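Local coordinates for aminopeptidase N family protein (Idiomarina loihiensis L2TR, PDB 4FGM) that probably acts as a zinc-dependent aminopeptidase of the M61 family, joining a beta-rich N-terminal domain, a metallopeptidase domain and a PDZ domain in one chain, at residues W136-G141 / H150-F155; T140-K145 / Y166-G171; Y510-S515 / L559-Q564; K519-D524 / H549-D554. All coordinates share one frame; numbering follows the deposited sequence.

Contact 1: W136-G141 / H150-F155; sequences WKVATG and HSWGCF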
# COMPACT_ATOMS: atom_id res chain seq x y z
N TRP A 136 23.89 -17.21 1.27
CA TRP A 136 22.88 -16.17 1.13
C TRP A 136 23.35 -14.80 1.59
O TRP A 136 24.21 -14.69 2.47
CB TRP A 136 21.63 -16.54 1.92
CG TRP A 136 20.66 -17.41 1.18
CD1 TRP A 136 20.83 -17.97 -0.06
CD2 TRP A 136 19.37 -17.83 1.63
NE1 TRP A 136 19.73 -18.70 -0.40
CE2 TRP A 136 18.81 -18.63 0.62
CE3 TRP A 136 18.62 -17.59 2.80
CZ2 TRP A 136 17.55 -19.22 0.73
CZ3 TRP A 136 17.36 -18.17 2.91
CH2 TRP A 136 16.83 -18.97 1.88
N LYS A 137 22.78 -13.75 1.00
CA LYS A 137 23.12 -12.39 1.37
C LYS A 137 22.03 -11.81 2.26
O LYS A 137 20.93 -12.36 2.35
CB LYS A 137 23.29 -11.50 0.14
CG LYS A 137 24.47 -11.87 -0.73
CD LYS A 137 24.68 -10.82 -1.81
CE LYS A 137 25.38 -11.41 -3.02
NZ LYS A 137 26.62 -12.15 -2.65
N VAL A 138 22.36 -10.70 2.92
CA VAL A 138 21.44 -10.04 3.84
C VAL A 138 21.28 -8.58 3.46
O VAL A 138 22.25 -7.92 3.06
CB VAL A 138 21.98 -10.13 5.29
CG1 VAL A 138 21.10 -9.32 6.23
CG2 VAL A 138 22.04 -11.57 5.73
N ALA A 139 20.06 -8.07 3.60
CA ALA A 139 19.77 -6.67 3.30
C ALA A 139 18.74 -6.18 4.30
O ALA A 139 17.76 -6.86 4.60
CB ALA A 139 19.24 -6.53 1.87
N THR A 140 18.99 -4.99 4.84
CA THR A 140 18.10 -4.38 5.82
C THR A 140 18.59 -2.98 6.15
O THR A 140 19.74 -2.64 5.87
CB THR A 140 18.08 -5.19 7.14
OG1 THR A 140 17.24 -4.52 8.08
CG2 THR A 140 19.50 -5.29 7.73
N GLY A 141 17.73 -2.18 6.74
CA GLY A 141 18.12 -0.84 7.11
C GLY A 141 18.49 -0.76 8.58
O GLY A 141 18.89 0.29 9.07
N HIS A 150 26.71 -6.98 3.62
CA HIS A 150 25.52 -7.62 3.07
C HIS A 150 25.51 -9.08 3.50
O HIS A 150 25.02 -9.96 2.79
CB HIS A 150 25.53 -7.54 1.54
CG HIS A 150 25.25 -6.17 1.01
ND1 HIS A 150 24.10 -5.48 1.32
CD2 HIS A 150 25.99 -5.35 0.22
CE1 HIS A 150 24.14 -4.29 0.74
NE2 HIS A 150 25.28 -4.19 0.07
N SER A 151 26.05 -9.35 4.67
CA SER A 151 26.10 -10.71 5.15
C SER A 151 25.59 -10.81 6.58
O SER A 151 24.97 -9.88 7.09
CB SER A 151 27.53 -11.24 5.06
OG SER A 151 27.54 -12.66 5.09
N TRP A 152 25.86 -11.95 7.20
CA TRP A 152 25.42 -12.22 8.56
C TRP A 152 26.07 -11.29 9.59
O TRP A 152 27.11 -10.68 9.32
CB TRP A 152 25.70 -13.69 8.88
CG TRP A 152 25.24 -14.54 7.74
CD1 TRP A 152 26.02 -15.16 6.81
CD2 TRP A 152 23.88 -14.71 7.30
NE1 TRP A 152 25.24 -15.69 5.81
CE2 TRP A 152 23.92 -15.43 6.08
CE3 TRP A 152 22.64 -14.32 7.81
CZ2 TRP A 152 22.76 -15.76 5.37
CZ3 TRP A 152 21.49 -14.65 7.11
CH2 TRP A 152 21.56 -15.36 5.89
N GLY A 153 25.45 -11.16 10.76
CA GLY A 153 26.01 -10.29 11.78
C GLY A 153 25.06 -9.82 12.87
O GLY A 153 23.98 -10.37 13.06
N CYS A 154 25.48 -8.78 13.58
CA CYS A 154 24.70 -8.21 14.68
C CYS A 154 24.19 -6.82 14.36
O CYS A 154 24.90 -6.00 13.77
CB CYS A 154 25.56 -8.17 15.94
SG CYS A 154 26.03 -9.80 16.56
N PHE A 155 22.95 -6.56 14.76
CA PHE A 155 22.33 -5.27 14.50
C PHE A 155 21.76 -4.71 15.79
O PHE A 155 21.46 -5.46 16.73
CB PHE A 155 21.21 -5.43 13.46
CG PHE A 155 21.67 -6.07 12.17
CD1 PHE A 155 21.79 -7.46 12.07
CD2 PHE A 155 21.99 -5.29 11.07
CE1 PHE A 155 22.24 -8.05 10.90
CE2 PHE A 155 22.45 -5.87 9.89
CZ PHE A 155 22.57 -7.26 9.80
O HOH W 1 26.73 -13.89 2.87
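Val138 N donates a straight bond to His150 O (2.8 Å, 165° at the hydrogen), the donor standing well above the carbonyl plane, and His150 CA returns a CH...O contact to Val138 O at 3.3 Å. In the beta-rich N-terminal domain this joins strand 137-140, which pairs with strand 168-171, to the turn leading into strand 153-157, which pairs with strand 123-127. Val138 carries the side-chain contact. Its CG2, anti to the carbonyl carbon, lies over one face of the Trp152 indole in a CH-pi contact, 3.6 Å from the centroid of the six-membered ring and displaced toward the rim near CZ3. Farther along that ring, Trp152 CZ2 meets Trp136 CB at 3.7 Å, while the indole of Trp136 itself leads away toward Ile170. Trp152 NE1 is held by Pro134 O, which helps fix the ring. At the other end Thr140 and Phe155 reach toward each other tip to tip, Thr140 CG2 to Phe155 CE2 at 3.7 Å. A water links Trp136 and Ser151: it donates to Trp136 O at 2.7 Å and is hydrogen-bonded to Ser151 OG, also at 2.7 Å.

Contact 2: T140-K145 / Y166-G171; sequences TGMPRK and YPFLIG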
# COMPACT_ATOMS: atom_id res chain seq x y z
N THR A 140 18.99 -4.99 4.84
CA THR A 140 18.10 -4.38 5.82
C THR A 140 18.59 -2.98 6.15
O THR A 140 19.74 -2.64 5.87
CB THR A 140 18.08 -5.19 7.14
OG1 THR A 140 17.24 -4.52 8.08
CG2 THR A 140 19.50 -5.29 7.73
N GLY A 141 17.73 -2.18 6.74
CA GLY A 141 18.12 -0.84 7.11
C GLY A 141 18.49 -0.76 8.58
O GLY A 141 18.89 0.29 9.07
N MSE A 142 18.34 -1.87 9.29
CA MSE A 142 18.68 -1.87 10.72
C MSE A 142 20.17 -1.62 10.89
O MSE A 142 20.99 -2.29 10.26
CB MSE A 142 18.30 -3.19 11.36
CG MSE A 142 18.24 -3.13 12.88
SE MSE A 142 17.65 -4.80 13.68
CE MSE A 142 15.76 -4.71 13.23
N PRO A 143 20.55 -0.65 11.74
CA PRO A 143 21.96 -0.32 11.99
C PRO A 143 22.80 -1.57 12.25
O PRO A 143 22.47 -2.38 13.13
CB PRO A 143 21.89 0.59 13.21
CG PRO A 143 20.56 1.30 13.02
CD PRO A 143 19.66 0.16 12.59
N ARG A 144 23.88 -1.72 11.49
CA ARG A 144 24.74 -2.88 11.65
C ARG A 144 25.85 -2.65 12.66
O ARG A 144 26.52 -1.62 12.63
CB ARG A 144 25.34 -3.27 10.29
CG ARG A 144 26.29 -4.46 10.36
CD ARG A 144 26.89 -4.76 9.01
NE ARG A 144 25.94 -5.38 8.08
CZ ARG A 144 25.59 -6.66 8.10
NH1 ARG A 144 26.10 -7.48 9.02
NH2 ARG A 144 24.78 -7.14 7.17
N LYS A 145 26.05 -3.63 13.55
CA LYS A 145 27.10 -3.56 14.56
C LYS A 145 28.29 -4.44 14.18
O LYS A 145 29.42 -4.14 14.56
CB LYS A 145 26.56 -3.98 15.92
CG LYS A 145 25.39 -3.15 16.42
CD LYS A 145 25.72 -1.66 16.48
CE LYS A 145 26.77 -1.35 17.53
NZ LYS A 145 27.00 0.12 17.65
N TYR A 166 12.30 -2.49 10.91
CA TYR A 166 13.40 -2.81 10.00
C TYR A 166 13.16 -4.20 9.45
O TYR A 166 13.49 -5.19 10.10
CB TYR A 166 14.77 -2.79 10.72
CG TYR A 166 15.20 -1.46 11.27
CD1 TYR A 166 15.31 -1.25 12.64
CD2 TYR A 166 15.51 -0.40 10.41
CE1 TYR A 166 15.72 -0.03 13.16
CE2 TYR A 166 15.93 0.83 10.91
CZ TYR A 166 16.04 1.01 12.29
OH TYR A 166 16.45 2.23 12.80
N PRO A 167 12.56 -4.31 8.25
CA PRO A 167 12.35 -5.66 7.72
C PRO A 167 13.68 -6.22 7.21
O PRO A 167 14.61 -5.47 6.98
CB PRO A 167 11.33 -5.45 6.60
CG PRO A 167 11.61 -4.02 6.15
CD PRO A 167 11.80 -3.31 7.48
N PHE A 168 13.75 -7.54 7.06
CA PHE A 168 14.96 -8.21 6.57
C PHE A 168 14.64 -9.06 5.34
O PHE A 168 13.59 -9.70 5.26
CB PHE A 168 15.55 -9.14 7.64
CG PHE A 168 16.41 -8.45 8.67
CD1 PHE A 168 15.84 -7.62 9.64
CD2 PHE A 168 17.79 -8.65 8.69
CE1 PHE A 168 16.63 -7.01 10.61
CE2 PHE A 168 18.59 -8.04 9.66
CZ PHE A 168 18.02 -7.21 10.62
N LEU A 169 15.56 -9.07 4.39
CA LEU A 169 15.43 -9.85 3.16
C LEU A 169 16.74 -10.62 2.97
O LEU A 169 17.82 -10.03 2.97
CB LEU A 169 15.17 -8.93 1.96
CG LEU A 169 15.07 -9.61 0.59
CD1 LEU A 169 13.99 -10.69 0.63
CD2 LEU A 169 14.72 -8.57 -0.48
N ILE A 170 16.64 -11.94 2.83
CA ILE A 170 17.82 -12.75 2.64
C ILE A 170 17.68 -13.68 1.44
O ILE A 170 16.57 -14.05 1.06
CB ILE A 170 18.12 -13.59 3.91
CG1 ILE A 170 16.92 -14.46 4.28
CG2 ILE A 170 18.44 -12.67 5.07
CD1 ILE A 170 17.13 -15.31 5.53
N GLY A 171 18.80 -14.05 0.83
CA GLY A 171 18.75 -14.94 -0.32
C GLY A 171 19.84 -14.62 -1.32
O GLY A 171 20.84 -14.00 -0.98
O HOH W 2 14.97 -2.79 6.96
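Thr140 lies over one face of the Phe168 ring, its CB 3.8 Å from the centroid and almost on the ring normal, with OG1 above the middle of the ring and CG2 out toward CE2 and CZ. The same residue starts an ST turn beside strand 168-171 in the N-terminal domain: Met142 N donates to Thr140 OG1 at 3.1 Å, nearly straight at 176°. Thr140 OG1 in turn donates to Pro167 O (3.0 Å), from above the carbonyl plane. That carbonyl also accepts from a water, and the water takes the hydrogen of Gly141 N at 2.8 Å, so the turn is fastened to Pro167 both directly and through solvent.

Beyond the turn the chain passes over the Tyr166 ring. Met142 CA makes a CH-pi contact 3.6 Å from its centroid, and Pro143 CD lies over the same face nearer the hydroxyl end, against CZ. Met142, present as selenomethionine, runs roughly at a right angle to both aromatic side chains and makes a Met-aromatic contact with each: SE sits in the plane of the Phe168 ring at its edge and obliquely to Tyr166. Phe168 is further packed by the Phe106 ring, nearly parallel to it, and edge-to-face by Phe155. The bend at chi3 (-74°) swings the selenomethionine methyl into the angle between the two aromatics, where Met142 CE reaches Phe168 CE1 at 3.6 Å and Tyr166 CB at 3.3 Å.

Contact 3: Y510-S515 / L559-Q564; sequences YHAGLS and LELTWQ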
# COMPACT_ATOMS: atom_id res chain seq x y z
N TYR A 510 -27.77 -6.04 -11.50
CA TYR A 510 -28.51 -5.95 -10.26
C TYR A 510 -30.00 -6.24 -10.40
O TYR A 510 -30.58 -6.99 -9.61
CB TYR A 510 -28.30 -4.55 -9.68
CG TYR A 510 -29.21 -4.21 -8.55
CD1 TYR A 510 -30.44 -3.59 -8.78
CD2 TYR A 510 -28.87 -4.51 -7.24
CE1 TYR A 510 -31.29 -3.27 -7.74
CE2 TYR A 510 -29.70 -4.19 -6.18
CZ TYR A 510 -30.91 -3.57 -6.44
OH TYR A 510 -31.74 -3.22 -5.40
N HIS A 511 -30.62 -5.66 -11.42
CA HIS A 511 -32.05 -5.87 -11.63
C HIS A 511 -32.42 -7.25 -12.11
O HIS A 511 -33.53 -7.72 -11.88
CB HIS A 511 -32.59 -4.82 -12.59
CG HIS A 511 -32.74 -3.48 -11.96
ND1 HIS A 511 -33.73 -3.20 -11.05
CD2 HIS A 511 -31.98 -2.36 -12.05
CE1 HIS A 511 -33.57 -1.97 -10.59
NE2 HIS A 511 -32.51 -1.44 -11.19
N ALA A 512 -31.47 -7.91 -12.76
CA ALA A 512 -31.70 -9.24 -13.27
C ALA A 512 -31.57 -10.27 -12.15
O ALA A 512 -32.05 -11.39 -12.27
CB ALA A 512 -30.70 -9.54 -14.39
N GLY A 513 -30.91 -9.88 -11.06
CA GLY A 513 -30.74 -10.79 -9.95
C GLY A 513 -29.42 -11.54 -9.95
O GLY A 513 -29.33 -12.62 -9.38
N LEU A 514 -28.40 -10.99 -10.60
CA LEU A 514 -27.08 -11.62 -10.62
C LEU A 514 -26.31 -11.14 -9.40
O LEU A 514 -26.54 -10.03 -8.91
CB LEU A 514 -26.31 -11.22 -11.89
CG LEU A 514 -26.74 -11.86 -13.20
CD1 LEU A 514 -26.16 -11.07 -14.36
CD2 LEU A 514 -26.29 -13.31 -13.23
N SER A 515 -25.39 -11.96 -8.91
CA SER A 515 -24.62 -11.58 -7.74
C SER A 515 -23.17 -11.97 -7.87
O SER A 515 -22.82 -12.86 -8.65
CB SER A 515 -25.19 -12.27 -6.49
OG SER A 515 -26.54 -11.90 -6.28
N LEU A 559 -32.31 -16.10 -15.85
CA LEU A 559 -32.70 -14.74 -15.54
C LEU A 559 -33.01 -13.88 -16.77
O LEU A 559 -32.57 -14.16 -17.88
CB LEU A 559 -31.58 -14.06 -14.75
CG LEU A 559 -31.05 -14.81 -13.52
CD1 LEU A 559 -29.82 -14.12 -12.96
CD2 LEU A 559 -32.14 -14.86 -12.47
N GLU A 560 -33.79 -12.83 -16.54
CA GLU A 560 -34.14 -11.89 -17.60
C GLU A 560 -33.40 -10.59 -17.28
O GLU A 560 -33.46 -10.08 -16.16
CB GLU A 560 -35.65 -11.65 -17.65
CG GLU A 560 -36.02 -10.41 -18.47
CD GLU A 560 -37.52 -10.26 -18.71
OE1 GLU A 560 -38.09 -11.07 -19.47
OE2 GLU A 560 -38.13 -9.33 -18.14
N LEU A 561 -32.70 -10.05 -18.27
CA LEU A 561 -31.97 -8.81 -18.07
C LEU A 561 -32.28 -7.76 -19.14
O LEU A 561 -32.34 -8.06 -20.34
CB LEU A 561 -30.46 -9.10 -18.03
CG LEU A 561 -29.49 -7.93 -17.87
CD1 LEU A 561 -28.16 -8.45 -17.34
CD2 LEU A 561 -29.28 -7.21 -19.21
N THR A 562 -32.51 -6.53 -18.70
CA THR A 562 -32.79 -5.45 -19.62
C THR A 562 -31.65 -4.46 -19.51
O THR A 562 -31.41 -3.89 -18.45
CB THR A 562 -34.12 -4.74 -19.29
OG1 THR A 562 -35.19 -5.70 -19.33
CG2 THR A 562 -34.40 -3.65 -20.32
N TRP A 563 -30.94 -4.26 -20.62
CA TRP A 563 -29.80 -3.36 -20.65
C TRP A 563 -30.20 -1.93 -20.37
O TRP A 563 -31.03 -1.36 -21.07
CB TRP A 563 -29.10 -3.42 -22.01
CG TRP A 563 -28.64 -4.78 -22.37
CD1 TRP A 563 -29.20 -5.63 -23.28
CD2 TRP A 563 -27.51 -5.47 -21.82
NE1 TRP A 563 -28.49 -6.80 -23.34
CE2 TRP A 563 -27.44 -6.73 -22.46
CE3 TRP A 563 -26.54 -5.15 -20.86
CZ2 TRP A 563 -26.46 -7.68 -22.15
CZ3 TRP A 563 -25.56 -6.08 -20.56
CH2 TRP A 563 -25.52 -7.33 -21.20
N GLN A 564 -29.61 -1.35 -19.33
CA GLN A 564 -29.90 0.03 -18.96
C GLN A 564 -29.00 0.96 -19.76
O GLN A 564 -28.14 0.52 -20.52
CB GLN A 564 -29.62 0.29 -17.48
CG GLN A 564 -30.58 -0.34 -16.50
CD GLN A 564 -30.19 -0.02 -15.05
OE1 GLN A 564 -29.14 0.57 -14.79
NE2 GLN A 564 -31.03 -0.43 -14.11
O HOH W 3 -34.40 -11.72 -13.50
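The side chains of His511, in the last turn of the short helix 508-512, and Gln564 cross at about a right angle, with the imidazole and amide planes 51° apart. Both groups are tied to Asp506: Gln564 NE2 bonds to its backbone O, and His511 NE2 makes a weak bond to OD1. Gln564 N also bonds to Ser508 OG at the start of the helix. Next comes Ala512, whose CB points at strand 555-562 and wedges against Glu560 O (3.3 Å) and Leu561 CB (3.7 Å). Ala512 O, at the helix end, accepts from a water at 2.7 Å; Glu560 N donates to that water over a longer 3.3 Å. Gly513 then ends the helix in a Schellman motif, with positive phi (95°) and its N bonded back to Tyr510 O. Ala-Gly-Leu at the end of this short helix is a recurrent PDZ sequence. Leu514 completes the walk by turning into the interior, where CD2 meets Leu559 CD1 at 3.6 Å, the two side chains crossing obliquely. Here the fit is largely apolar, resting mainly on Ala512 and Leu514 against Leu559 and Leu561, with the water joining the two backbones.

Contact 4: K519-D524 / H549-D554; sequences KIIAID and HAFRRD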
# COMPACT_ATOMS: atom_id res chain seq x y z
N LYS A 519 -21.65 -17.38 -11.95
CA LYS A 519 -20.90 -17.55 -13.19
C LYS A 519 -21.85 -17.54 -14.37
O LYS A 519 -22.64 -18.46 -14.55
CB LYS A 519 -20.09 -18.86 -13.20
CG LYS A 519 -19.38 -19.07 -14.53
CD LYS A 519 -17.97 -19.61 -14.38
CE LYS A 519 -17.96 -21.08 -14.01
NZ LYS A 519 -18.67 -21.91 -15.04
N ILE A 520 -21.79 -16.47 -15.15
CA ILE A 520 -22.63 -16.34 -16.32
C ILE A 520 -22.14 -17.36 -17.34
O ILE A 520 -20.97 -17.38 -17.70
CB ILE A 520 -22.57 -14.92 -16.90
CG1 ILE A 520 -23.10 -13.92 -15.87
CG2 ILE A 520 -23.41 -14.84 -18.17
CD1 ILE A 520 -22.90 -12.47 -16.26
N ILE A 521 -23.06 -18.20 -17.79
CA ILE A 521 -22.75 -19.27 -18.72
C ILE A 521 -23.25 -18.98 -20.14
O ILE A 521 -22.65 -19.42 -21.12
CB ILE A 521 -23.33 -20.59 -18.14
CG1 ILE A 521 -22.21 -21.61 -18.06
CG2 ILE A 521 -24.56 -21.06 -18.90
CD1 ILE A 521 -21.11 -21.18 -17.11
N ALA A 522 -24.34 -18.23 -20.26
CA ALA A 522 -24.86 -17.88 -21.57
C ALA A 522 -25.59 -16.55 -21.52
O ALA A 522 -26.14 -16.16 -20.49
CB ALA A 522 -25.80 -18.97 -22.08
N ILE A 523 -25.58 -15.84 -22.65
CA ILE A 523 -26.27 -14.57 -22.79
C ILE A 523 -27.09 -14.71 -24.06
O ILE A 523 -26.55 -15.02 -25.12
CB ILE A 523 -25.26 -13.40 -22.93
CG1 ILE A 523 -24.45 -13.24 -21.64
CG2 ILE A 523 -26.02 -12.10 -23.23
CD1 ILE A 523 -23.19 -12.43 -21.82
N ASP A 524 -28.40 -14.50 -23.96
CA ASP A 524 -29.29 -14.62 -25.11
C ASP A 524 -29.16 -16.02 -25.73
O ASP A 524 -29.25 -16.19 -26.95
CB ASP A 524 -28.96 -13.55 -26.16
CG ASP A 524 -30.14 -13.20 -27.03
OD1 ASP A 524 -31.21 -13.83 -26.87
OD2 ASP A 524 -30.01 -12.28 -27.88
N HIS A 549 -28.19 -17.00 -18.44
CA HIS A 549 -28.14 -18.28 -17.75
C HIS A 549 -26.87 -18.22 -16.92
O HIS A 549 -25.78 -17.99 -17.46
CB HIS A 549 -28.07 -19.45 -18.72
CG HIS A 549 -29.36 -19.74 -19.42
ND1 HIS A 549 -29.67 -19.22 -20.65
CD2 HIS A 549 -30.42 -20.50 -19.05
CE1 HIS A 549 -30.87 -19.64 -21.02
NE2 HIS A 549 -31.34 -20.42 -20.07
N ALA A 550 -27.00 -18.40 -15.61
CA ALA A 550 -25.84 -18.32 -14.76
C ALA A 550 -25.97 -19.24 -13.58
O ALA A 550 -27.07 -19.53 -13.11
CB ALA A 550 -25.63 -16.90 -14.30
N PHE A 551 -24.83 -19.69 -13.11
CA PHE A 551 -24.80 -20.57 -11.96
C PHE A 551 -24.56 -19.84 -10.66
O PHE A 551 -23.66 -18.96 -10.60
CB PHE A 551 -23.67 -21.58 -12.07
CG PHE A 551 -23.98 -22.75 -12.92
CD1 PHE A 551 -24.91 -23.69 -12.48
CD2 PHE A 551 -23.34 -22.94 -14.14
CE1 PHE A 551 -25.20 -24.81 -13.25
CE2 PHE A 551 -23.62 -24.05 -14.92
CZ PHE A 551 -24.55 -24.99 -14.48
N ARG A 552 -25.38 -20.12 -9.63
CA ARG A 552 -25.11 -19.51 -8.33
C ARG A 552 -24.76 -20.85 -7.63
O ARG A 552 -25.62 -21.75 -7.48
CB ARG A 552 -26.34 -18.87 -7.67
CG ARG A 552 -26.01 -18.52 -6.21
CD ARG A 552 -26.91 -17.39 -5.72
NE ARG A 552 -26.82 -16.25 -6.64
CZ ARG A 552 -27.79 -15.35 -6.78
NH1 ARG A 552 -28.93 -15.46 -6.07
NH2 ARG A 552 -27.66 -14.37 -7.67
N ARG A 553 -23.50 -20.97 -7.20
CA ARG A 553 -23.01 -22.23 -6.60
C ARG A 553 -23.27 -23.25 -7.72
O ARG A 553 -22.81 -23.05 -8.85
CB ARG A 553 -23.77 -22.63 -5.34
CG ARG A 553 -23.53 -21.63 -4.24
CD ARG A 553 -24.23 -22.09 -2.98
NE ARG A 553 -25.69 -22.09 -3.16
CZ ARG A 553 -26.48 -21.03 -2.95
NH1 ARG A 553 -25.96 -19.86 -2.53
NH2 ARG A 553 -27.79 -21.15 -3.11
N ASP A 554 -23.97 -24.35 -7.44
CA ASP A 554 -24.21 -25.33 -8.49
C ASP A 554 -25.64 -25.28 -9.01
O ASP A 554 -26.11 -26.23 -9.63
CB ASP A 554 -23.88 -26.73 -7.99
CG ASP A 554 -24.95 -27.30 -7.08
OD1 ASP A 554 -25.46 -26.60 -6.19
OD2 ASP A 554 -25.27 -28.49 -7.25
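Ile521 and Ala522 both send their backbone N-H to His549 O, a classic beta bulge in the antiparallel sheet of the PDZ domain. The first bond is short (2.7 Å) and lies in the carbonyl plane; the second, from Ala522 N, is longer at 3.2 Å. Segments 519-523 and 549-552 run antiparallel, at 161°. On the Lys519 side of the bulge, Lys519 and Phe551 form a hydrogen-bonded pair with two bonds of 2.9 Å, N to O each way.

The tight part is the buried face, at the non-hydrogen-bonded pair of Ile520 and Ala550. The backbones come close here, with the CA atoms of Ile520 and Ala550 4.1 Å apart and Ala550 CB 3.7 Å from Ile520 CA. Phe487 and Leu514 pack onto this side, against Ile520 and Ala550 respectively.

The other face, with Lys519, Ala522, His549 and Phe551, is partly exposed and more loosely filled. Ile521 CD1 touches the edge of the Phe551 ring at CD2, 4.1 Å away, and Ala522 CB lies obliquely to the His549 imidazole, which goes on to meet His525. The bent Lys519 chain brings NZ to Gln496 O, to which it bonds. Beside the bulge, the Ile521 and His549 side chains cross at about a right angle, Ile521 CG2 3.9 Å from His549 CB, while His549 N donates to Ala522 O at 3.0 Å.

How the contacts relate
From the N terminus, contact 1 closes the short loop between 136-141 and 150-155. Contact 2 starts from the same stretch, sharing Thr140 and Gly141, but reaches on to 166-171, so that 150-155 lies inside its larger loop and the two loops interleave rather than nest; Arg144 NH2 to Ser151 O stitches the two together. Both belong to the N-terminal domain. Far along the chain, contact 3 joins helix 508-512 to strand 555-562, and contact 4 nests inside the loop it closes, pairing strands 519-523 and 545-552. Gly513 O bonds to Arg552 NH2 between them. The two pairs lie on opposite sides of the chain's centre, with contacts 1 and 3 about 57 Å apart between centres.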